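Long-range contacts in putative phosphatase (Bacteroides thetaiotaomicron, PDB 3KYA), which is a putative phosphatase of unconfirmed activity that binds zinc ions: residues T9-D13 with N40-D44; K47-I52 with I80-E86; A30-I36 with V67-S73; P25-A30 with F99-K104; A416-T422 with L437-F443. The contacts are given in a common frame with arbitrary orientation. Where two conformers were deposited one is given. Numbering follows the deposited sequence.

Interaction 1. Residues T9-D13 with N40-D44. With ZN (zinc ion), chain B.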
# COMPACT_ATOMS: atom_id res chain seq x y z
N THR A 9 34.49 12.46 29.96
CA THR A 9 34.22 12.72 28.53
C THR A 9 32.89 12.09 28.16
O THR A 9 32.71 10.88 28.33
CB THR A 9 35.31 12.14 27.59
OG1 THR A 9 36.58 12.74 27.85
CG2 THR A 9 34.94 12.39 26.12
N GLY A 10 31.97 12.91 27.64
CA GLY A 10 30.66 12.44 27.25
C GLY A 10 29.59 12.66 28.31
O GLY A 10 28.40 12.58 28.00
N ALA A 11 29.98 12.93 29.56
CA ALA A 11 28.99 13.16 30.62
C ALA A 11 28.44 14.58 30.58
O ALA A 11 29.09 15.50 30.09
CB ALA A 11 29.61 12.88 31.98
N PHE A 12 27.22 14.76 31.09
CA PHE A 12 26.58 16.07 31.18
C PHE A 12 27.35 16.98 32.14
O PHE A 12 27.72 16.55 33.22
CB PHE A 12 25.13 15.93 31.65
CG PHE A 12 24.44 17.24 31.96
CD1 PHE A 12 24.32 18.23 31.00
CD2 PHE A 12 23.87 17.45 33.22
CE1 PHE A 12 23.67 19.43 31.29
CE2 PHE A 12 23.22 18.63 33.51
CZ PHE A 12 23.12 19.63 32.55
N ASP A 13 27.60 18.21 31.71
CA ASP A 13 28.31 19.21 32.54
C ASP A 13 27.34 20.37 32.78
O ASP A 13 27.12 21.20 31.89
CB ASP A 13 29.58 19.68 31.83
CG ASP A 13 30.46 20.56 32.72
OD1 ASP A 13 29.95 21.16 33.69
OD2 ASP A 13 31.68 20.67 32.43
N ASN A 40 26.25 18.40 25.09
CA ASN A 40 26.01 18.39 26.53
C ASN A 40 24.67 17.75 26.91
O ASN A 40 24.00 18.23 27.83
CB ASN A 40 26.13 19.83 27.07
CG ASN A 40 26.43 19.89 28.55
OD1 ASN A 40 27.02 18.97 29.11
ND2 ASN A 40 26.06 21.00 29.19
N PHE A 41 24.30 16.67 26.22
CA PHE A 41 23.05 15.97 26.50
C PHE A 41 23.22 14.87 27.55
O PHE A 41 22.23 14.37 28.10
CB PHE A 41 22.47 15.30 25.25
CG PHE A 41 22.12 16.25 24.14
CD1 PHE A 41 21.49 17.47 24.39
CD2 PHE A 41 22.31 15.87 22.82
CE1 PHE A 41 21.14 18.31 23.35
CE2 PHE A 41 21.94 16.70 21.78
CZ PHE A 41 21.35 17.93 22.06
N GLY A 42 24.46 14.48 27.83
CA GLY A 42 24.69 13.39 28.77
C GLY A 42 24.32 12.06 28.12
O GLY A 42 24.04 12.01 26.92
N THR A 43 24.33 10.98 28.90
CA THR A 43 24.08 9.63 28.38
C THR A 43 22.86 8.90 28.99
O THR A 43 22.69 7.70 28.77
CB THR A 43 25.32 8.75 28.60
OG1 THR A 43 25.62 8.69 30.00
CG2 THR A 43 26.54 9.30 27.84
N ASP A 44 22.02 9.64 29.71
CA ASP A 44 20.85 9.07 30.39
C ASP A 44 19.51 9.67 29.96
O ASP A 44 19.26 10.86 30.14
CB ASP A 44 20.99 9.24 31.90
CG ASP A 44 21.99 8.26 32.51
OD1 ASP A 44 21.89 7.06 32.21
OD2 ASP A 44 22.85 8.68 33.32
ZN ZN B . 23.05 5.55 31.89
O HOH W 1 27.20 15.19 27.26
O HOH W 2 25.75 12.14 31.49
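Neither segment is regular: they run at 123° to each other and come closest where the CA atoms of Phe-12 and Gly-42 lie 4.1 Å apart. The N-terminal lead-in thereby covers the loop between strands 33-39 and 48-52 of the immunoglobulin-like IPT/TIG domain. Gly-42 suits this spot because a CB on it would lie only 3.1 Å from Phe-12 CB. Two waters extend the backbone contact, one joining Gly-10 O to Gly-42 N, the other Phe-12 N to Thr-43 N. Asn-40 supplies the direct polar link. The Asn-40 carboxamide imitates a peptide group, OD1 accepting from Asp-13 N at 2.8 Å and ND2 donating to Asp-13 O at 2.9 Å, while ND2 also reaches Pro-17 O. The Phe-12 ring turns inward to pack on Val-84 of strand 80-84, and its edge meets Asn-40, with CD1 3.2 Å from Asn-40 O. Beyond the contact itself, Asp-44 continues the loop to the zinc ion, which its OD1 binds at 1.9 Å.

Interaction 2. Residues K47-I52 with I80-E86. With EDO (1,2-ethanediol), chain E.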
# COMPACT_ATOMS: atom_id res chain seq x y z
N LYS A 47 17.50 11.76 32.51
CA LYS A 47 17.88 13.14 32.80
C LYS A 47 17.53 14.10 31.67
O LYS A 47 17.92 15.28 31.71
CB LYS A 47 19.39 13.20 33.11
CG LYS A 47 19.79 12.52 34.41
CD LYS A 47 19.26 13.31 35.61
CE LYS A 47 19.75 12.74 36.94
NZ LYS A 47 19.26 13.56 38.09
N VAL A 48 16.78 13.63 30.67
CA VAL A 48 16.44 14.48 29.53
C VAL A 48 14.94 14.54 29.29
O VAL A 48 14.24 13.53 29.32
CB VAL A 48 17.15 13.96 28.27
CG1 VAL A 48 16.63 14.66 26.99
CG2 VAL A 48 18.67 14.12 28.41
N LYS A 49 14.45 15.76 29.06
CA LYS A 49 13.06 15.99 28.72
C LYS A 49 13.03 16.85 27.45
O LYS A 49 13.82 17.80 27.32
CB LYS A 49 12.30 16.65 29.87
CG LYS A 49 12.25 15.81 31.15
CD LYS A 49 11.46 14.50 30.96
CE LYS A 49 11.49 13.60 32.20
NZ LYS A 49 12.83 12.98 32.43
N VAL A 50 12.16 16.49 26.53
CA VAL A 50 12.03 17.18 25.25
C VAL A 50 10.59 17.59 25.00
O VAL A 50 9.66 16.81 25.25
CB VAL A 50 12.50 16.26 24.08
CG1 VAL A 50 12.23 16.90 22.72
CG2 VAL A 50 13.98 15.91 24.20
N LYS A 51 10.41 18.81 24.52
CA LYS A 51 9.11 19.29 24.07
C LYS A 51 9.25 19.72 22.62
O LYS A 51 10.26 20.31 22.23
CB LYS A 51 8.61 20.48 24.88
CG LYS A 51 8.05 20.16 26.24
CD LYS A 51 7.41 21.42 26.84
CE LYS A 51 6.72 21.14 28.15
NZ LYS A 51 6.09 22.40 28.70
N ILE A 52 8.24 19.40 21.82
CA ILE A 52 8.19 19.83 20.43
C ILE A 52 6.84 20.48 20.21
O ILE A 52 5.80 19.88 20.48
CB ILE A 52 8.40 18.68 19.45
CG1 ILE A 52 9.73 17.97 19.71
CG2 ILE A 52 8.36 19.21 17.99
CD1 ILE A 52 10.01 16.84 18.74
N ILE A 80 11.58 23.18 19.20
CA ILE A 80 12.24 22.08 19.92
C ILE A 80 12.92 22.62 21.17
O ILE A 80 13.79 23.49 21.07
CB ILE A 80 13.26 21.37 19.03
CG1 ILE A 80 12.57 20.81 17.79
CG2 ILE A 80 13.95 20.25 19.78
CD1 ILE A 80 13.49 20.27 16.74
N GLU A 81 12.50 22.13 22.33
CA GLU A 81 13.05 22.58 23.61
C GLU A 81 13.52 21.35 24.36
O GLU A 81 12.82 20.33 24.39
CB GLU A 81 11.99 23.37 24.39
CG GLU A 81 12.45 23.95 25.72
CD GLU A 81 11.30 24.46 26.58
OE1 GLU A 81 10.66 25.48 26.22
OE2 GLU A 81 11.03 23.85 27.63
N ILE A 82 14.73 21.44 24.91
CA ILE A 82 15.33 20.33 25.64
C ILE A 82 15.83 20.83 26.98
O ILE A 82 16.39 21.94 27.07
CB ILE A 82 16.51 19.70 24.87
CG1 ILE A 82 16.03 19.09 23.55
CG2 ILE A 82 17.20 18.61 25.70
CD1 ILE A 82 17.13 18.40 22.76
N THR A 83 15.61 20.04 28.02
CA THR A 83 16.09 20.33 29.36
C THR A 83 16.87 19.10 29.81
O THR A 83 16.34 17.98 29.78
CB THR A 83 14.96 20.62 30.37
OG1 THR A 83 14.21 21.76 29.93
CG2 THR A 83 15.53 20.88 31.79
N VAL A 84 18.12 19.32 30.18
CA VAL A 84 19.00 18.27 30.66
C VAL A 84 19.28 18.57 32.13
O VAL A 84 19.56 19.71 32.50
CB VAL A 84 20.31 18.22 29.86
CG1 VAL A 84 21.17 16.99 30.27
CG2 VAL A 84 20.02 18.18 28.36
N GLY A 85 19.19 17.54 32.98
CA GLY A 85 19.42 17.71 34.40
C GLY A 85 18.16 18.05 35.18
O GLY A 85 17.09 18.25 34.59
N GLU A 86 18.28 18.13 36.50
CA GLU A 86 17.14 18.41 37.36
C GLU A 86 17.48 19.41 38.45
O GLU A 86 18.63 19.52 38.86
CB GLU A 86 16.65 17.12 38.02
CG GLU A 86 16.35 15.98 37.08
CD GLU A 86 15.83 14.77 37.82
OE1 GLU A 86 14.74 14.90 38.42
OE2 GLU A 86 16.50 13.72 37.84
C1 EDO E . 11.80 20.66 27.61
O1 EDO E . 12.38 21.78 28.28
C2 EDO E . 11.19 19.70 28.62
O2 EDO E . 10.07 20.28 29.30
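Val-50 lies beside Ile-82, its CG2 3.8 Å from Ile-82 CG1, at the centre of a row of branched apolar residues. Val-48 with Val-84 and Ile-52 with Ile-80 continue the row on the same face of the sheet; like Val-50 and Ile-82 these are non-hydrogen-bonded antiparallel pairs. Beta-branched residues suit both the extended backbone and this buried surface. Between them come the hydrogen-bonded pairs: Lys-49 N and Thr-83 O are 3.0 Å apart, as are Thr-83 N and Lys-49 O, while Lys-51 and Glu-81 exchange two N-to-O bonds of 2.9 Å. Their side chains occupy the more solvent-exposed face, where an ethanediol, probably from the crystallisation liquor, donates from O1 to Glu-81 OE2 at 2.6 Å. At the far end the ladder closes with Gly-85 N bonded to Lys-47 O at 2.9 Å. Here the backbone of Gly-85, with phi of 90°, is one a CB would obstruct, and Lys-47 NZ forms a salt bridge with Glu-86 OE2 at 2.8 Å. The apolar row meets Ile-20 and Ile-36 across the domain interior, the two-layer packing of an immunoglobulin-like beta sandwich, here the IPT/TIG domain.

Interaction 3. Residues A30-I36 with V67-S73. With EDO (1,2-ethanediol), chain D; EDO (1,2-ethanediol), chain C.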
# COMPACT_ATOMS: atom_id res chain seq x y z
N ALA A 30 3.27 13.33 13.33
CA ALA A 30 3.25 12.65 14.62
C ALA A 30 3.75 11.22 14.47
O ALA A 30 3.49 10.58 13.47
CB ALA A 30 1.84 12.66 15.19
N TYR A 31 4.45 10.73 15.50
CA TYR A 31 5.04 9.39 15.54
C TYR A 31 6.33 9.23 14.72
O TYR A 31 6.93 8.17 14.74
CB TYR A 31 4.02 8.27 15.19
CG TYR A 31 2.85 8.20 16.16
CD1 TYR A 31 1.72 9.00 15.98
CD2 TYR A 31 2.90 7.35 17.27
CE1 TYR A 31 0.65 8.94 16.87
CE2 TYR A 31 1.83 7.29 18.17
CZ TYR A 31 0.71 8.09 17.97
OH TYR A 31 -0.35 8.05 18.87
N GLN A 32 6.75 10.28 14.00
CA GLN A 32 8.02 10.26 13.28
C GLN A 32 9.16 10.19 14.28
O GLN A 32 9.13 10.88 15.30
CB GLN A 32 8.19 11.54 12.44
CG GLN A 32 9.59 11.78 11.84
CD GLN A 32 9.95 10.86 10.68
OE1 GLN A 32 11.05 10.26 10.65
NE2 GLN A 32 9.03 10.74 9.72
N LYS A 33 10.17 9.37 13.99
CA LYS A 33 11.37 9.31 14.80
C LYS A 33 12.24 10.51 14.39
O LYS A 33 12.53 10.69 13.20
CB LYS A 33 12.08 7.99 14.57
CG LYS A 33 13.15 7.65 15.55
CD LYS A 33 13.56 6.18 15.41
CE LYS A 33 12.43 5.21 15.87
NZ LYS A 33 12.82 3.76 15.90
N LEU A 34 12.65 11.31 15.37
CA LEU A 34 13.46 12.50 15.15
C LEU A 34 14.82 12.39 15.84
O LEU A 34 14.90 12.03 17.02
CB LEU A 34 12.72 13.74 15.66
CG LEU A 34 13.41 15.10 15.58
CD1 LEU A 34 13.53 15.54 14.11
CD2 LEU A 34 12.65 16.12 16.41
N LEU A 35 15.86 12.73 15.09
CA LEU A 35 17.24 12.71 15.57
C LEU A 35 17.68 14.15 15.76
O LEU A 35 17.65 14.95 14.82
CB LEU A 35 18.14 11.99 14.55
CG LEU A 35 19.66 12.03 14.78
CD1 LEU A 35 20.05 11.48 16.15
CD2 LEU A 35 20.44 11.29 13.67
N ILE A 36 18.07 14.49 16.99
CA ILE A 36 18.50 15.83 17.34
C ILE A 36 19.99 15.82 17.68
O ILE A 36 20.45 15.08 18.55
CB ILE A 36 17.70 16.40 18.55
CG1 ILE A 36 16.20 16.47 18.24
CG2 ILE A 36 18.23 17.80 18.93
CD1 ILE A 36 15.32 16.63 19.51
N VAL A 67 20.22 13.03 20.48
CA VAL A 67 19.04 12.50 21.16
C VAL A 67 18.04 12.05 20.12
O VAL A 67 17.79 12.77 19.15
CB VAL A 67 18.36 13.55 22.07
CG1 VAL A 67 17.08 12.97 22.71
CG2 VAL A 67 19.31 14.02 23.15
N TYR A 68 17.46 10.86 20.33
CA TYR A 68 16.38 10.37 19.49
C TYR A 68 15.08 10.50 20.28
O TYR A 68 15.06 10.17 21.47
CB TYR A 68 16.54 8.90 19.14
CG TYR A 68 17.48 8.58 18.02
CD1 TYR A 68 17.07 8.68 16.70
CD2 TYR A 68 18.75 8.10 18.28
CE1 TYR A 68 17.93 8.34 15.65
CE2 TYR A 68 19.62 7.76 17.24
CZ TYR A 68 19.20 7.89 15.93
OH TYR A 68 20.06 7.54 14.90
N CYS A 69 14.03 10.96 19.62
CA CYS A 69 12.71 11.08 20.23
C CYS A 69 11.62 10.87 19.18
O CYS A 69 11.91 10.76 17.97
CB CYS A 69 12.56 12.44 20.90
SG CYS A 69 12.52 13.83 19.73
N PHE A 70 10.38 10.77 19.63
CA PHE A 70 9.23 10.67 18.72
C PHE A 70 8.52 12.00 18.64
O PHE A 70 8.27 12.65 19.68
CB PHE A 70 8.22 9.64 19.21
CG PHE A 70 8.65 8.21 19.02
CD1 PHE A 70 8.78 7.69 17.74
CD2 PHE A 70 8.88 7.38 20.11
CE1 PHE A 70 9.16 6.36 17.55
CE2 PHE A 70 9.26 6.04 19.93
CZ PHE A 70 9.40 5.54 18.66
N VAL A 71 8.15 12.42 17.43
CA VAL A 71 7.39 13.66 17.25
C VAL A 71 5.99 13.48 17.83
O VAL A 71 5.25 12.58 17.45
CB VAL A 71 7.29 14.05 15.77
CG1 VAL A 71 6.38 15.28 15.58
CG2 VAL A 71 8.71 14.30 15.20
N PRO A 72 5.59 14.37 18.75
CA PRO A 72 4.26 14.20 19.35
C PRO A 72 3.12 14.71 18.49
O PRO A 72 3.31 15.61 17.64
CB PRO A 72 4.34 15.03 20.63
CG PRO A 72 5.53 15.91 20.49
CD PRO A 72 6.36 15.47 19.35
N SER A 73 1.93 14.13 18.70
CA SER A 73 0.73 14.63 18.05
C SER A 73 0.50 16.09 18.46
O SER A 73 0.67 16.46 19.62
CB SER A 73 -0.48 13.80 18.46
OG SER A 73 -0.41 12.49 17.93
C1 EDO D . 2.21 10.63 19.73
O1 EDO D . 2.09 11.83 20.52
C2 EDO D . 3.66 10.24 19.49
O2 EDO D . 4.32 9.97 20.72
C1 EDO C . -2.22 13.93 14.57
O1 EDO C . -2.31 14.60 15.83
C2 EDO C . -2.49 12.44 14.73
O2 EDO C . -1.39 11.83 15.42
O HOH W 3 -1.54 10.52 19.41
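Tyr-31 adopts a left-handed backbone conformation (phi 77°, psi -4°), uncommon for a residue with a bulky side chain, and so creates the geometry of a G1 beta bulge, where glycine is the usual occupant. Tyr-31 N donates to Val-71 O at 2.8 Å, yet Val-71 N returns its bond to Gln-32 O, also 2.8 Å away, so two residues face one. Beyond the bulge the antiparallel ladder is regular: Leu-34 N bonds Cys-69 O at 2.8 Å and Cys-69 N bonds Leu-34 O at 2.9 Å. Ile-36 N to Val-67 O and Val-67 N to Ile-36 O are both 2.8 Å. One face carries Leu-34, Ile-36, Val-67 and Cys-69, compact apolar residues fit for the core, and Cys-69 SG lies 4.0 Å from both Leu-34 CD2 and Ile-36 CD1. On the other, Leu-35 CD1 makes a CH-pi contact 3.8 Å from the centroid of the Tyr-68 ring. That tyrosine belongs at a subunit interface: it bonds Asp-338 and stacks edge-to-face with Tyr-350, both of the second subunit. Within the IPT/TIG domain, strand 33-39 lies between strands 19-28 and 66-70, the latter is flanked in turn by strand 55-62, and Leu-34 and Cys-69 pack inward on Ile-52 of strand 48-52.

Interaction 4. Residues P25-A30 with F99-K104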
# COMPACT_ATOMS: atom_id res chain seq x y z
N PRO A 25 14.60 14.10 10.44
CA PRO A 25 14.29 14.95 9.28
C PRO A 25 13.87 16.37 9.67
O PRO A 25 13.61 16.65 10.83
CB PRO A 25 13.13 14.21 8.61
CG PRO A 25 12.42 13.53 9.74
CD PRO A 25 13.53 13.12 10.70
N LYS A 26 13.82 17.27 8.68
CA LYS A 26 13.44 18.67 8.92
C LYS A 26 11.92 18.85 8.96
O LYS A 26 11.42 19.86 9.46
CB LYS A 26 14.03 19.57 7.82
CG LYS A 26 15.57 19.57 7.74
CD LYS A 26 16.20 20.08 9.04
CE LYS A 26 17.73 20.26 8.91
NZ LYS A 26 18.50 18.97 8.85
N GLU A 27 11.21 17.87 8.42
CA GLU A 27 9.76 17.88 8.38
C GLU A 27 9.25 16.47 8.65
O GLU A 27 9.96 15.48 8.40
CB GLU A 27 9.26 18.35 7.00
CG GLU A 27 9.74 17.51 5.82
CD GLU A 27 11.21 17.75 5.45
OE1 GLU A 27 11.57 18.90 5.08
OE2 GLU A 27 12.02 16.78 5.48
N GLY A 28 8.02 16.37 9.12
CA GLY A 28 7.41 15.08 9.41
C GLY A 28 6.16 15.24 10.25
O GLY A 28 5.82 16.35 10.67
N GLY A 29 5.47 14.12 10.47
CA GLY A 29 4.22 14.08 11.23
C GLY A 29 4.36 13.38 12.58
O GLY A 29 5.44 12.92 12.94
N ALA A 30 3.27 13.33 13.33
CA ALA A 30 3.25 12.65 14.62
C ALA A 30 3.75 11.22 14.47
O ALA A 30 3.49 10.58 13.47
CB ALA A 30 1.84 12.66 15.19
N PHE A 99 10.98 22.65 13.64
CA PHE A 99 10.65 21.44 12.90
C PHE A 99 9.39 21.74 12.11
O PHE A 99 8.51 22.43 12.61
CB PHE A 99 10.41 20.29 13.89
CG PHE A 99 9.98 19.00 13.25
CD1 PHE A 99 10.90 18.16 12.64
CD2 PHE A 99 8.67 18.59 13.33
CE1 PHE A 99 10.51 16.96 12.07
CE2 PHE A 99 8.27 17.39 12.77
CZ PHE A 99 9.19 16.57 12.14
N SER A 100 9.28 21.25 10.88
CA SER A 100 8.09 21.50 10.08
C SER A 100 7.09 20.36 10.28
O SER A 100 7.23 19.28 9.69
CB SER A 100 8.45 21.69 8.61
OG SER A 100 7.29 22.00 7.88
N TYR A 101 6.12 20.61 11.15
CA TYR A 101 5.10 19.63 11.52
C TYR A 101 4.06 19.45 10.42
O TYR A 101 3.41 20.42 10.00
CB TYR A 101 4.42 20.05 12.83
CG TYR A 101 3.35 19.09 13.31
CD1 TYR A 101 3.69 17.92 13.99
CD2 TYR A 101 2.00 19.35 13.08
CE1 TYR A 101 2.73 17.02 14.41
CE2 TYR A 101 1.01 18.44 13.51
CZ TYR A 101 1.39 17.28 14.18
OH TYR A 101 0.42 16.38 14.62
N GLU A 102 3.91 18.21 9.95
CA GLU A 102 2.96 17.88 8.90
C GLU A 102 1.66 17.39 9.56
O GLU A 102 1.64 16.34 10.22
CB GLU A 102 3.52 16.81 7.97
CG GLU A 102 4.77 17.24 7.21
CD GLU A 102 5.42 16.09 6.43
OE1 GLU A 102 5.15 14.90 6.75
OE2 GLU A 102 6.21 16.39 5.51
N LYS A 103 0.59 18.15 9.35
CA LYS A 103 -0.69 17.84 9.98
C LYS A 103 -1.33 16.59 9.39
O LYS A 103 -1.16 16.30 8.20
CB LYS A 103 -1.65 19.03 9.84
CG LYS A 103 -1.16 20.28 10.56
CD LYS A 103 -2.22 21.37 10.61
CE LYS A 103 -2.47 22.00 9.26
NZ LYS A 103 -1.26 22.75 8.78
N LYS A 104 -2.06 15.87 10.23
CA LYS A 104 -2.77 14.67 9.82
C LYS A 104 -4.28 14.74 10.08
O LYS A 104 -4.75 15.53 10.90
CB LYS A 104 -2.21 13.44 10.57
CG LYS A 104 -0.83 13.01 10.11
CD LYS A 104 -0.28 11.86 10.96
CE LYS A 104 1.06 11.38 10.42
NZ LYS A 104 1.67 10.36 11.35
O HOH W 4 0.94 14.74 12.28
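Phe-99 opens the segment with its ring set against the partner backbone: CZ lies 3.2 Å from Gly-28 N and CE1 3.4 Å from Pro-25 O. Gly-28 is apt here, since a CB would come within 3.2 Å of Phe-99 CZ. Ser-100 then pairs in parallel with Glu-27, its N donating to Lys-26 O at 2.9 Å and its O accepting from Gly-28 N at 3.1 Å. Such a parallel edge, formed by the first and last strands of an otherwise antiparallel sheet, is a recognised feature of immunoglobulin-like folds, to which the IPT/TIG domain belongs. Tyr-101 sets CE1 3.9 Å from Ala-30 N, while its hydroxyl bonds Glu-474 and Gly-74 N. Glu-102 N donates to Gly-28 O at 2.8 Å, and a water joins Glu-102 O to Ala-30 N. Finally the long, extended side chain of Lys-104 reaches back past Gly-29, where a CB would clash with Lys-104 CE, and NZ donates to Ala-30 O at 2.8 Å.

Interaction 5. Residues A416-T422 with L437-F443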
# COMPACT_ATOMS: atom_id res chain seq x y z
N ALA A 416 -9.64 4.21 9.57
CA ALA A 416 -9.80 4.87 10.86
C ALA A 416 -10.53 3.98 11.84
O ALA A 416 -11.51 3.30 11.49
CB ALA A 416 -10.57 6.21 10.67
N GLY A 417 -10.05 3.99 13.08
CA GLY A 417 -10.64 3.21 14.16
C GLY A 417 -9.74 2.09 14.64
O GLY A 417 -8.64 1.89 14.09
N ARG A 418 -10.19 1.42 15.69
CA ARG A 418 -9.48 0.30 16.32
C ARG A 418 -8.08 0.72 16.79
O ARG A 418 -7.12 -0.05 16.67
CB ARG A 418 -9.42 -0.90 15.36
CG ARG A 418 -10.81 -1.36 14.88
CD ARG A 418 -10.71 -2.46 13.82
NE ARG A 418 -10.25 -3.74 14.38
CZ ARG A 418 -11.04 -4.72 14.82
NH1 ARG A 418 -12.37 -4.60 14.79
NH2 ARG A 418 -10.51 -5.83 15.30
N GLY A 419 -7.99 1.93 17.35
CA GLY A 419 -6.75 2.51 17.85
C GLY A 419 -5.87 1.50 18.58
O GLY A 419 -6.28 0.91 19.60
N ALA A 420 -4.66 1.32 18.07
CA ALA A 420 -3.71 0.34 18.63
C ALA A 420 -3.43 0.53 20.11
O ALA A 420 -3.56 -0.41 20.90
CB ALA A 420 -2.41 0.38 17.84
N SER A 421 -3.07 1.75 20.50
CA SER A 421 -2.71 2.05 21.89
C SER A 421 -3.89 1.99 22.84
O SER A 421 -3.76 1.55 23.99
CB SER A 421 -2.08 3.44 21.99
OG SER A 421 -0.97 3.56 21.12
N THR A 422 -5.05 2.45 22.39
CA THR A 422 -6.21 2.48 23.26
C THR A 422 -6.83 1.09 23.43
O THR A 422 -7.28 0.75 24.51
CB THR A 422 -7.22 3.52 22.77
OG1 THR A 422 -7.36 3.38 21.36
CG2 THR A 422 -6.71 4.93 23.12
N LEU A 437 -5.87 8.47 13.62
CA LEU A 437 -6.74 7.49 12.93
C LEU A 437 -6.56 6.00 13.30
O LEU A 437 -7.57 5.30 13.47
CB LEU A 437 -6.61 7.63 11.40
CG LEU A 437 -6.95 8.97 10.73
CD1 LEU A 437 -7.10 8.79 9.23
CD2 LEU A 437 -8.22 9.63 11.29
N ARG A 438 -5.31 5.53 13.42
CA ARG A 438 -5.10 4.10 13.72
C ARG A 438 -4.33 3.82 15.02
O ARG A 438 -4.30 2.67 15.47
CB ARG A 438 -4.45 3.40 12.52
CG ARG A 438 -5.29 3.47 11.24
CD ARG A 438 -6.49 2.51 11.22
NE ARG A 438 -6.05 1.13 10.98
CZ ARG A 438 -6.07 0.16 11.89
NH1 ARG A 438 -6.56 0.38 13.10
NH2 ARG A 438 -5.63 -1.03 11.56
N GLU A 439 -3.73 4.83 15.63
CA GLU A 439 -3.03 4.63 16.91
C GLU A 439 -3.88 4.89 18.14
O GLU A 439 -3.60 4.33 19.19
CB GLU A 439 -1.77 5.52 17.00
CG GLU A 439 -0.67 5.09 16.09
CD GLU A 439 -0.30 3.62 16.27
OE1 GLU A 439 -0.13 3.15 17.41
OE2 GLU A 439 -0.20 2.93 15.26
N VAL A 440 -4.89 5.75 18.02
CA VAL A 440 -5.69 6.15 19.19
C VAL A 440 -7.21 6.07 18.98
O VAL A 440 -7.92 5.51 19.83
CB VAL A 440 -5.31 7.60 19.63
CG1 VAL A 440 -6.19 8.07 20.79
CG2 VAL A 440 -3.79 7.71 20.00
N ALA A 441 -7.71 6.67 17.90
CA ALA A 441 -9.15 6.78 17.65
C ALA A 441 -9.92 5.44 17.65
O ALA A 441 -9.43 4.43 17.11
CB ALA A 441 -9.41 7.52 16.33
N ARG A 442 -11.11 5.46 18.25
CA ARG A 442 -12.01 4.30 18.26
C ARG A 442 -13.45 4.72 18.09
O ARG A 442 -13.81 5.85 18.43
CB ARG A 442 -11.88 3.49 19.55
CG ARG A 442 -10.55 2.79 19.68
CD ARG A 442 -10.50 1.84 20.85
NE ARG A 442 -10.60 2.50 22.14
CZ ARG A 442 -10.55 1.87 23.31
NH1 ARG A 442 -10.44 0.55 23.35
NH2 ARG A 442 -10.61 2.55 24.45
N PHE A 443 -14.25 3.79 17.57
CA PHE A 443 -15.68 3.97 17.40
C PHE A 443 -16.38 2.78 18.06
O PHE A 443 -15.71 1.83 18.49
CB PHE A 443 -16.07 3.94 15.91
CG PHE A 443 -15.40 5.00 15.04
CD1 PHE A 443 -15.97 6.25 14.87
CD2 PHE A 443 -14.24 4.70 14.32
CE1 PHE A 443 -15.36 7.22 14.04
CE2 PHE A 443 -13.65 5.63 13.49
CZ PHE A 443 -14.20 6.90 13.36
O HOH W 5 -12.83 1.40 16.94
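Ala-416, where the chain turns a corner after strand 412-415, sets its small CB 4.2 Å from both Leu-437 CD2 and Phe-443 CE2. Gly-417 follows with N bonded to Leu-437 O at 2.8 Å and O receiving Arg-438 NH1 at 2.8 Å; a CB on it would jam against the preceding carbonyl and crowd Phe-443 CD2. The Arg-418 guanidinium finds partners outside the two segments, NH1 bonding Asn-400 O and the group making a cation-pi contact with Tyr-361, while a water joins Arg-418 N to Phe-443 N. Gly-419 fits closest, its CA 4.0 Å from Val-440 CA and its N bonded to Ala-441 O at 2.9 Å, where any CB would strike Val-440 O. Ala-420 N then donates to Arg-438 O at 3.0 Å and Ser-421 N to Glu-439 O at 2.9 Å. Thr-422, at the start of helix 422-426, donates from OG1 to Val-440 O at 2.7 Å. The contact thus links the end of the sheet 374-415 to the one built from 105-110 and 446-473, probably adjacent blades of a beta-propeller. Because most of its bonds join backbone to backbone, it depends chiefly on main-chain shape, and hence on the two glycines.

Overall arrangement
Interactions 1 to 4 cluster in the IPT/TIG domain, whereas interaction 5 belongs to the larger part of the chain, probably a beta-propeller. Interactions 2, 3 and 4 reach the same mixed sheet, which wraps into a sandwich; interactions 2 and 3 have centres 13 Å apart and pack through Ile-52 and Leu-34. Along the chain, both are nested in the loop closed by interaction 4, which shares Ala-30 with interaction 3, their centres being 9 Å apart. Interaction 1 covers the distal end, about 38 Å between centres from interaction 5. Only interaction 3 touches interaction 5, through Tyr-31 against Glu-439 and Val-440, so the bulge forms part of the junction between the two domains.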